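Local coordinates for protein Ton_1535 (Thermococcus onnurineus, PDB 3ZPJ) that is of unknown function but folds as an alpha-solenoid of stacked helices that contains a left-handed helical turn, at residues A[4-9]-A[20-25]; A[42-45]-A[49-52]; A[337-340]-A[344-347]. All blocks are in the same frame, centred on the assembly; numbering follows the deposited sequence.

Interaction 1: A[4-9]-A[20-25]; sequences LEEINL and LAKVYE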
loop_
_atom_site.group_PDB
_atom_site.type_symbol
_atom_site.label_atom_id
_atom_site.label_comp_id
_atom_site.label_asym_id
_atom_site.label_seq_id
_atom_site.Cartn_x
_atom_site.Cartn_y
_atom_site.Cartn_z
ATOM N N LEU A 4 -8.988 4.013 -29.095
ATOM C CA LEU A 4 -9.348 3.473 -27.791
ATOM C C LEU A 4 -10.753 3.911 -27.356
ATOM O O LEU A 4 -11.432 3.210 -26.600
ATOM C CB LEU A 4 -8.340 3.885 -26.711
ATOM C CG LEU A 4 -6.851 3.554 -26.799
ATOM C CD1 LEU A 4 -6.257 3.718 -25.430
ATOM C CD2 LEU A 4 -6.585 2.163 -27.318
ATOM N N GLU A 5 -11.174 5.082 -27.815
ATOM C CA GLU A 5 -12.489 5.611 -27.470
ATOM C C GLU A 5 -13.565 4.809 -28.202
ATOM O O GLU A 5 -14.568 4.419 -27.605
ATOM C CB GLU A 5 -12.578 7.098 -27.835
ATOM C CG GLU A 5 -13.558 7.912 -26.989
ATOM C CD GLU A 5 -13.696 9.363 -27.459
ATOM O OE1 GLU A 5 -12.810 9.864 -28.185
ATOM O OE2 GLU A 5 -14.701 10.006 -27.108
ATOM N N GLU A 6 -13.344 4.565 -29.492
ATOM C CA GLU A 6 -14.219 3.709 -30.290
ATOM C C GLU A 6 -14.342 2.294 -29.704
ATOM O O GLU A 6 -15.431 1.733 -29.613
ATOM C CB GLU A 6 -13.716 3.643 -31.730
ATOM C CG GLU A 6 -13.664 5.006 -32.387
ATOM C CD GLU A 6 -13.142 4.972 -33.811
ATOM O OE1 GLU A 6 -12.355 4.060 -34.149
ATOM O OE2 GLU A 6 -13.522 5.867 -34.593
ATOM N N ILE A 7 -13.220 1.724 -29.293
ATOM C CA ILE A 7 -13.232 0.413 -28.663
ATOM C C ILE A 7 -14.017 0.379 -27.344
ATOM O O ILE A 7 -14.820 -0.526 -27.124
ATOM C CB ILE A 7 -11.803 -0.099 -28.458
ATOM C CG1 ILE A 7 -11.205 -0.480 -29.819
ATOM C CG2 ILE A 7 -11.793 -1.269 -27.497
ATOM C CD1 ILE A 7 -9.707 -0.637 -29.803
ATOM N N ASN A 8 -13.788 1.357 -26.472
ATOM C CA ASN A 8 -14.526 1.431 -25.211
ATOM C C ASN A 8 -16.024 1.538 -25.436
ATOM O O ASN A 8 -16.811 0.914 -24.732
ATOM C CB ASN A 8 -14.059 2.618 -24.370
ATOM C CG ASN A 8 -12.749 2.351 -23.663
ATOM O OD1 ASN A 8 -12.516 1.250 -23.166
ATOM N ND2 ASN A 8 -11.880 3.359 -23.617
ATOM N N LEU A 9 -16.404 2.331 -26.428
ATOM C CA LEU A 9 -17.796 2.644 -26.669
ATOM C C LEU A 9 -18.495 1.389 -27.179
ATOM O O LEU A 9 -19.575 1.036 -26.710
ATOM C CB LEU A 9 -17.895 3.795 -27.678
ATOM C CG LEU A 9 -19.193 4.534 -28.030
ATOM C CD1 LEU A 9 -19.786 3.941 -29.273
ATOM C CD2 LEU A 9 -20.226 4.556 -26.889
ATOM N N LEU A 20 -13.185 -6.060 -30.594
ATOM C CA LEU A 20 -11.985 -6.869 -30.707
ATOM C C LEU A 20 -11.443 -6.775 -32.123
ATOM O O LEU A 20 -10.234 -6.850 -32.339
ATOM C CB LEU A 20 -12.271 -8.321 -30.325
ATOM C CG LEU A 20 -12.853 -8.507 -28.921
ATOM C CD1 LEU A 20 -13.332 -9.935 -28.725
ATOM C CD2 LEU A 20 -11.859 -8.093 -27.827
ATOM N N ALA A 21 -12.335 -6.580 -33.084
ATOM C CA ALA A 21 -11.914 -6.472 -34.470
ATOM C C ALA A 21 -11.134 -5.178 -34.670
ATOM O O ALA A 21 -10.267 -5.094 -35.544
ATOM C CB ALA A 21 -13.102 -6.528 -35.388
ATOM N N LYS A 22 -11.433 -4.180 -33.840
ATOM C CA LYS A 22 -10.786 -2.877 -33.941
ATOM C C LYS A 22 -9.443 -2.852 -33.247
ATOM O O LYS A 22 -8.634 -1.959 -33.484
ATOM C CB LYS A 22 -11.661 -1.788 -33.333
ATOM C CG LYS A 22 -12.840 -1.409 -34.184
ATOM C CD LYS A 22 -13.270 0.001 -33.851
ATOM C CE LYS A 22 -12.305 1.007 -34.429
ATOM N NZ LYS A 22 -12.611 1.274 -35.864
ATOM N N VAL A 23 -9.217 -3.822 -32.370
ATOM C CA VAL A 23 -7.991 -3.869 -31.591
ATOM C C VAL A 23 -6.759 -3.960 -32.497
ATOM O O VAL A 23 -5.650 -3.591 -32.106
ATOM C CB VAL A 23 -8.060 -4.998 -30.537
ATOM C CG1 VAL A 23 -6.697 -5.289 -29.927
ATOM C CG2 VAL A 23 -9.048 -4.607 -29.447
ATOM N N TYR A 24 -6.970 -4.377 -33.737
ATOM C CA TYR A 24 -5.873 -4.515 -34.682
ATOM C C TYR A 24 -5.570 -3.209 -35.401
ATOM O O TYR A 24 -4.504 -3.032 -35.989
ATOM C CB TYR A 24 -6.143 -5.702 -35.592
ATOM C CG TYR A 24 -6.336 -6.913 -34.713
ATOM C CD1 TYR A 24 -5.239 -7.591 -34.193
ATOM C CD2 TYR A 24 -7.604 -7.314 -34.314
ATOM C CE1 TYR A 24 -5.402 -8.673 -33.346
ATOM C CE2 TYR A 24 -7.779 -8.392 -33.467
ATOM C CZ TYR A 24 -6.675 -9.071 -32.985
ATOM O OH TYR A 24 -6.844 -10.146 -32.141
ATOM N N GLU A 25 -6.487 -2.262 -35.283
ATOM C CA GLU A 25 -6.220 -0.905 -35.732
ATOM C C GLU A 25 -5.292 -0.185 -34.758
ATOM O O GLU A 25 -4.916 0.960 -34.982
ATOM C CB GLU A 25 -7.526 -0.132 -35.920
ATOM C CG GLU A 25 -8.380 -0.686 -37.051
ATOM C CD GLU A 25 -9.690 0.055 -37.224
ATOM O OE1 GLU A 25 -9.906 1.057 -36.510
ATOM O OE2 GLU A 25 -10.500 -0.367 -38.078
#
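Ile7 and Lys22 face each other where helix 2-12 and helix 16-22 lie side by side as the first two helices of the alpha-solenoid; Ile7 CA and Lys22 CA lie 6.7 Å apart. The contact has two unlike halves, one packed and apolar, the other charged and toward solvent. In the packed half, Ile7 turns CG1 beside its backbone N (chi1 -72°), which carries the ethyl arm across the gap: Ile7 CG1 lies 3.8 Å from Lys22 CB, and Ile7 CD1 meets Val23 CG2 at 4.0 Å. The Ile7 and Val23 side chains cross at about a right angle, and both residues are buried, so branched aliphatic groups suit the place. Val23 also rests on Gln32 and Leu36, which ties this pair to helix 29-45.

Lys22 spans both halves. Its first carbons share the apolar packing, while bends at chi3 and chi4 turn the amine toward the carboxylates. Glu6 reaches out with an extended chain, laid roughly perpendicular to the lysine, and Glu6 OE1 stands 3.3 Å from Lys22 NZ in a salt bridge without a hydrogen bond. With a methionine in its place, the carboxylates of Glu6 and Glu25, whose OE1 atoms are 4.5 Å apart, would probably be left to repel each other without the positive charge they share. The second arm of the network is the shorter: Lys22 NZ donates to Glu25 OE1 at 2.8 Å, approaching the syn side but 32° out of the carboxylate plane.

Interaction 2: A[42-45]-A[49-52]; sequences TIYQ and PMEW
The Tyr44 ring is met by the end of Met50, which comes in obliquely. The sulfur, Met50 SD, lies 5.3 Å from the centroid of the Tyr44 ring and 63° off its normal, a Met-aromatic contact, and the methyl, Met50 CE, approaches Tyr44 CD1 at 4.0 Å. The other flat group, the Trp52 indole, takes Pro49 CB at its edge, in the ring plane; its own stacking partner is the ring of Tyr16 in helix 16-22. Across to 42-45, Trp52 is touched at its base, Ile43 CD1 lying 4.3 Å from Trp52 CB, while the indole leads away toward helix 16-22.

Met50 gets to the tyrosine because its chain bends at chi2 (-78°), swinging SD and CE across the end of helix 29-45. A flexible, unbranched thioether suits such a place: Met50 CE ends 3.2 Å from Tyr44 O, tight packing for a methyl group against a carbonyl oxygen.

These residues form the joint between two successive helices of the alpha-solenoid. Helix 29-45 ends with 42-45, and after a short connection 49-52 itself forms a turn closed by the backbone bond from Trp52 N to Pro49 O, leading into helix 53-66. Pro49 lends its carbonyl to this turn, while its ring packs on Ile43 and Tyr16.

Ile43, the buried member, fills the inside of the joint. Its CG2 branch packs 3.7 Å from Pro49 O and also touches the proline ring at CD and the methionine sulfur. Ile43 and Tyr44 both rest on Ile53, at the start of helix 53-66, and Ile43 has Tyr16 as a further neighbour.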
loop_
_atom_site.group_PDB
_atom_site.type_symbol
_atom_site.label_atom_id
_atom_site.label_comp_id
_atom_site.label_asym_id
_atom_site.label_seq_id
_atom_site.Cartn_x
_atom_site.Cartn_y
_atom_site.Cartn_z
ATOM N N THR A 42 -12.373 -5.941 -16.840
ATOM C CA THR A 42 -13.644 -5.278 -16.548
ATOM C C THR A 42 -14.829 -6.237 -16.666
ATOM O O THR A 42 -15.757 -6.158 -15.875
ATOM C CB THR A 42 -13.878 -3.998 -17.387
ATOM O OG1 THR A 42 -13.849 -4.320 -18.781
ATOM C CG2 THR A 42 -12.810 -2.949 -17.069
ATOM N N ILE A 43 -14.793 -7.154 -17.632
ATOM C CA ILE A 43 -15.826 -8.189 -17.717
ATOM C C ILE A 43 -15.852 -9.061 -16.459
ATOM O O ILE A 43 -16.903 -9.269 -15.852
ATOM C CB ILE A 43 -15.618 -9.113 -18.914
ATOM C CG1 ILE A 43 -15.895 -8.378 -20.224
ATOM C CG2 ILE A 43 -16.523 -10.340 -18.801
ATOM C CD1 ILE A 43 -15.782 -9.287 -21.443
ATOM N N TYR A 44 -14.685 -9.568 -16.080
ATOM C CA TYR A 44 -14.555 -10.428 -14.914
ATOM C C TYR A 44 -15.071 -9.723 -13.666
ATOM O O TYR A 44 -15.709 -10.340 -12.809
ATOM C CB TYR A 44 -13.087 -10.830 -14.725
ATOM C CG TYR A 44 -12.827 -11.770 -13.573
ATOM C CD1 TYR A 44 -13.120 -13.126 -13.678
ATOM C CD2 TYR A 44 -12.275 -11.308 -12.387
ATOM C CE1 TYR A 44 -12.881 -13.992 -12.631
ATOM C CE2 TYR A 44 -12.031 -12.168 -11.330
ATOM C CZ TYR A 44 -12.339 -13.507 -11.458
ATOM O OH TYR A 44 -12.100 -14.365 -10.412
ATOM N N GLN A 45 -14.804 -8.422 -13.585
ATOM C CA GLN A 45 -15.095 -7.645 -12.386
ATOM C C GLN A 45 -16.519 -7.097 -12.321
ATOM O O GLN A 45 -17.126 -7.082 -11.252
ATOM C CB GLN A 45 -14.088 -6.504 -12.231
ATOM C CG GLN A 45 -12.696 -6.956 -11.844
ATOM C CD GLN A 45 -11.731 -5.796 -11.684
ATOM O OE1 GLN A 45 -12.000 -4.678 -12.141
ATOM N NE2 GLN A 45 -10.599 -6.055 -11.027
ATOM N N PRO A 49 -20.237 -10.599 -19.902
ATOM C CA PRO A 49 -20.326 -11.941 -20.496
ATOM C C PRO A 49 -19.032 -12.731 -20.340
ATOM O O PRO A 49 -18.132 -12.614 -21.171
ATOM C CB PRO A 49 -20.597 -11.653 -21.975
ATOM C CG PRO A 49 -20.014 -10.315 -22.210
ATOM C CD PRO A 49 -20.183 -9.543 -20.926
ATOM N N MET A 50 -18.954 -13.542 -19.288
ATOM C CA MET A 50 -17.732 -14.265 -18.966
ATOM C C MET A 50 -17.254 -15.192 -20.098
ATOM O O MET A 50 -16.076 -15.537 -20.159
ATOM C CB MET A 50 -17.898 -15.044 -17.658
ATOM C CG MET A 50 -18.115 -14.180 -16.422
ATOM S SD MET A 50 -16.600 -13.434 -15.805
ATOM C CE MET A 50 -17.101 -12.930 -14.163
ATOM N N GLU A 51 -18.151 -15.569 -21.007
ATOM C CA GLU A 51 -17.797 -16.514 -22.064
ATOM C C GLU A 51 -16.981 -15.899 -23.208
ATOM O O GLU A 51 -16.635 -16.584 -24.166
ATOM C CB GLU A 51 -19.043 -17.220 -22.613
ATOM C CG GLU A 51 -19.903 -16.371 -23.540
ATOM C CD GLU A 51 -20.782 -15.372 -22.800
ATOM O OE1 GLU A 51 -20.693 -15.292 -21.555
ATOM O OE2 GLU A 51 -21.569 -14.665 -23.472
ATOM N N TRP A 52 -16.680 -14.612 -23.109
ATOM C CA TRP A 52 -15.789 -13.959 -24.072
ATOM C C TRP A 52 -14.319 -14.072 -23.640
ATOM O O TRP A 52 -13.412 -14.030 -24.475
ATOM C CB TRP A 52 -16.165 -12.478 -24.273
ATOM C CG TRP A 52 -17.220 -12.219 -25.344
ATOM C CD1 TRP A 52 -18.530 -11.852 -25.146
ATOM C CD2 TRP A 52 -17.047 -12.315 -26.770
ATOM N NE1 TRP A 52 -19.173 -11.721 -26.358
ATOM C CE2 TRP A 52 -18.284 -11.994 -27.366
ATOM C CE3 TRP A 52 -15.967 -12.642 -27.597
ATOM C CZ2 TRP A 52 -18.467 -11.992 -28.742
ATOM C CZ3 TRP A 52 -16.156 -12.646 -28.967
ATOM C CH2 TRP A 52 -17.393 -12.323 -29.524
#

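Interaction 3: A[337-340]-A[344-347]; sequences ESIP and IREE
Arg345, whose carbon chain lies along Ile339, directs its charged end to a neighbour on its own helix: Arg345 NE pairs with Glu346 OE2 at 3.6 Å, a long salt bridge. The chain leaves the backbone with CG anti to N (chi1 -175°), which sends it past the end of helix 332-338 before it bends at chi3. Along this path Arg345 CB comes within 3.9 Å of Ile339 CB, and Arg345 CD passes 4.3 Å from Glu337 CA. A long residue suits this partly exposed place, since its methylenes cover the isoleucine while the guanidinium reaches on to Glu346.

The contact lies at the turn between two consecutive helices near the C-terminal end of the alpha-solenoid, where helix 332-338 gives way to helix 342-351. Ile339, just beyond the first helix, is the buried residue of the turn and points toward the second helix. Its CG2 meets Ile344 CG2 at 3.8 Å, the two side chains crossing at about a right angle, and its other arm puts Ile339 CD1 3.9 Å from Arg345 CA. Ile339 also touches Ser313, and Pro340 packs on Ile309 and Ser313, which sets the turn against helix 309-325.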
loop_
_atom_site.group_PDB
_atom_site.type_symbol
_atom_site.label_atom_id
_atom_site.label_comp_id
_atom_site.label_asym_id
_atom_site.label_seq_id
_atom_site.Cartn_x
_atom_site.Cartn_y
_atom_site.Cartn_z
ATOM N N GLU A 337 2.732 5.604 40.625
ATOM C CA GLU A 337 2.577 4.613 41.697
ATOM C C GLU A 337 1.851 3.373 41.187
ATOM O O GLU A 337 2.086 2.260 41.657
ATOM C CB GLU A 337 1.767 5.189 42.870
ATOM C CG GLU A 337 2.375 6.401 43.568
ATOM C CD GLU A 337 1.561 6.853 44.785
ATOM O OE1 GLU A 337 0.507 6.241 45.073
ATOM O OE2 GLU A 337 1.980 7.821 45.457
ATOM N N SER A 338 0.958 3.596 40.228
ATOM C CA SER A 338 0.128 2.551 39.645
ATOM C C SER A 338 0.906 1.563 38.780
ATOM O O SER A 338 0.440 0.449 38.545
ATOM C CB SER A 338 -0.988 3.190 38.810
ATOM O OG SER A 338 -1.658 2.234 38.014
ATOM N N ILE A 339 2.073 1.972 38.288
ATOM C CA ILE A 339 2.843 1.109 37.393
ATOM C C ILE A 339 3.296 -0.144 38.138
ATOM O O ILE A 339 4.030 -0.049 39.123
ATOM C CB ILE A 339 4.067 1.831 36.810
ATOM C CG1 ILE A 339 3.647 3.151 36.149
ATOM C CG2 ILE A 339 4.796 0.930 35.818
ATOM C CD1 ILE A 339 4.804 3.983 35.641
ATOM N N PRO A 340 2.834 -1.320 37.679
ATOM C CA PRO A 340 3.138 -2.610 38.321
ATOM C C PRO A 340 4.609 -2.998 38.214
ATOM O O PRO A 340 5.150 -3.603 39.124
ATOM C CB PRO A 340 2.270 -3.610 37.546
ATOM C CG PRO A 340 1.202 -2.773 36.903
ATOM C CD PRO A 340 1.859 -1.464 36.587
ATOM N N ILE A 344 10.230 -0.158 35.434
ATOM C CA ILE A 344 9.594 0.849 34.595
ATOM C C ILE A 344 9.130 2.061 35.405
ATOM O O ILE A 344 9.308 3.198 34.974
ATOM C CB ILE A 344 8.417 0.249 33.823
ATOM C CG1 ILE A 344 8.944 -0.674 32.728
ATOM C CG2 ILE A 344 7.547 1.338 33.214
ATOM C CD1 ILE A 344 7.874 -1.205 31.814
ATOM N N ARG A 345 8.564 1.822 36.586
ATOM C CA ARG A 345 8.070 2.911 37.421
ATOM C C ARG A 345 9.194 3.881 37.783
ATOM O O ARG A 345 8.957 5.073 38.012
ATOM C CB ARG A 345 7.434 2.361 38.695
ATOM C CG ARG A 345 6.786 3.413 39.569
ATOM C CD ARG A 345 6.426 2.848 40.937
ATOM N NE ARG A 345 7.591 2.209 41.534
ATOM C CZ ARG A 345 7.585 1.546 42.682
ATOM N NH1 ARG A 345 6.465 1.427 43.383
ATOM N NH2 ARG A 345 8.707 1.002 43.128
ATOM N N GLU A 346 10.419 3.360 37.832
ATOM C CA GLU A 346 11.595 4.169 38.141
ATOM C C GLU A 346 12.053 4.960 36.919
ATOM O O GLU A 346 12.414 6.131 37.026
ATOM C CB GLU A 346 12.733 3.286 38.658
ATOM C CG GLU A 346 12.438 2.636 39.996
ATOM C CD GLU A 346 12.039 3.644 41.049
ATOM O OE1 GLU A 346 12.875 4.506 41.382
ATOM O OE2 GLU A 346 10.891 3.581 41.537
ATOM N N GLU A 347 12.033 4.311 35.762
ATOM C CA GLU A 347 12.406 4.959 34.514
ATOM C C GLU A 347 11.506 6.147 34.214
ATOM O O GLU A 347 11.966 7.189 33.762
ATOM C CB GLU A 347 12.336 3.953 33.377
ATOM C CG GLU A 347 13.169 2.728 33.643
ATOM C CD GLU A 347 13.011 1.702 32.558
ATOM O OE1 GLU A 347 12.163 1.924 31.662
ATOM O OE2 GLU A 347 13.730 0.678 32.605
#

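The three contacts follow one another along the chain, each closing before the next opens. Interactions 1 and 2 belong to the N-terminal end of the solenoid: their centres are about 17 Å apart, and they touch where Leu20 CD1 packs against Trp52 CZ3 at 3.9 Å, so helices 2-12, 16-22 and 29-45 and the turn before helix 53-66 pack as one group. Interaction 3 joins helices 332-338 and 342-351 on the opposite side of the chain's centre, its centre about 71 Å from that of interaction 1 and about 62 Å from that of interaction 2. Such spacing befits an elongated all-helical solenoid, which is built from contacts between helices close in sequence.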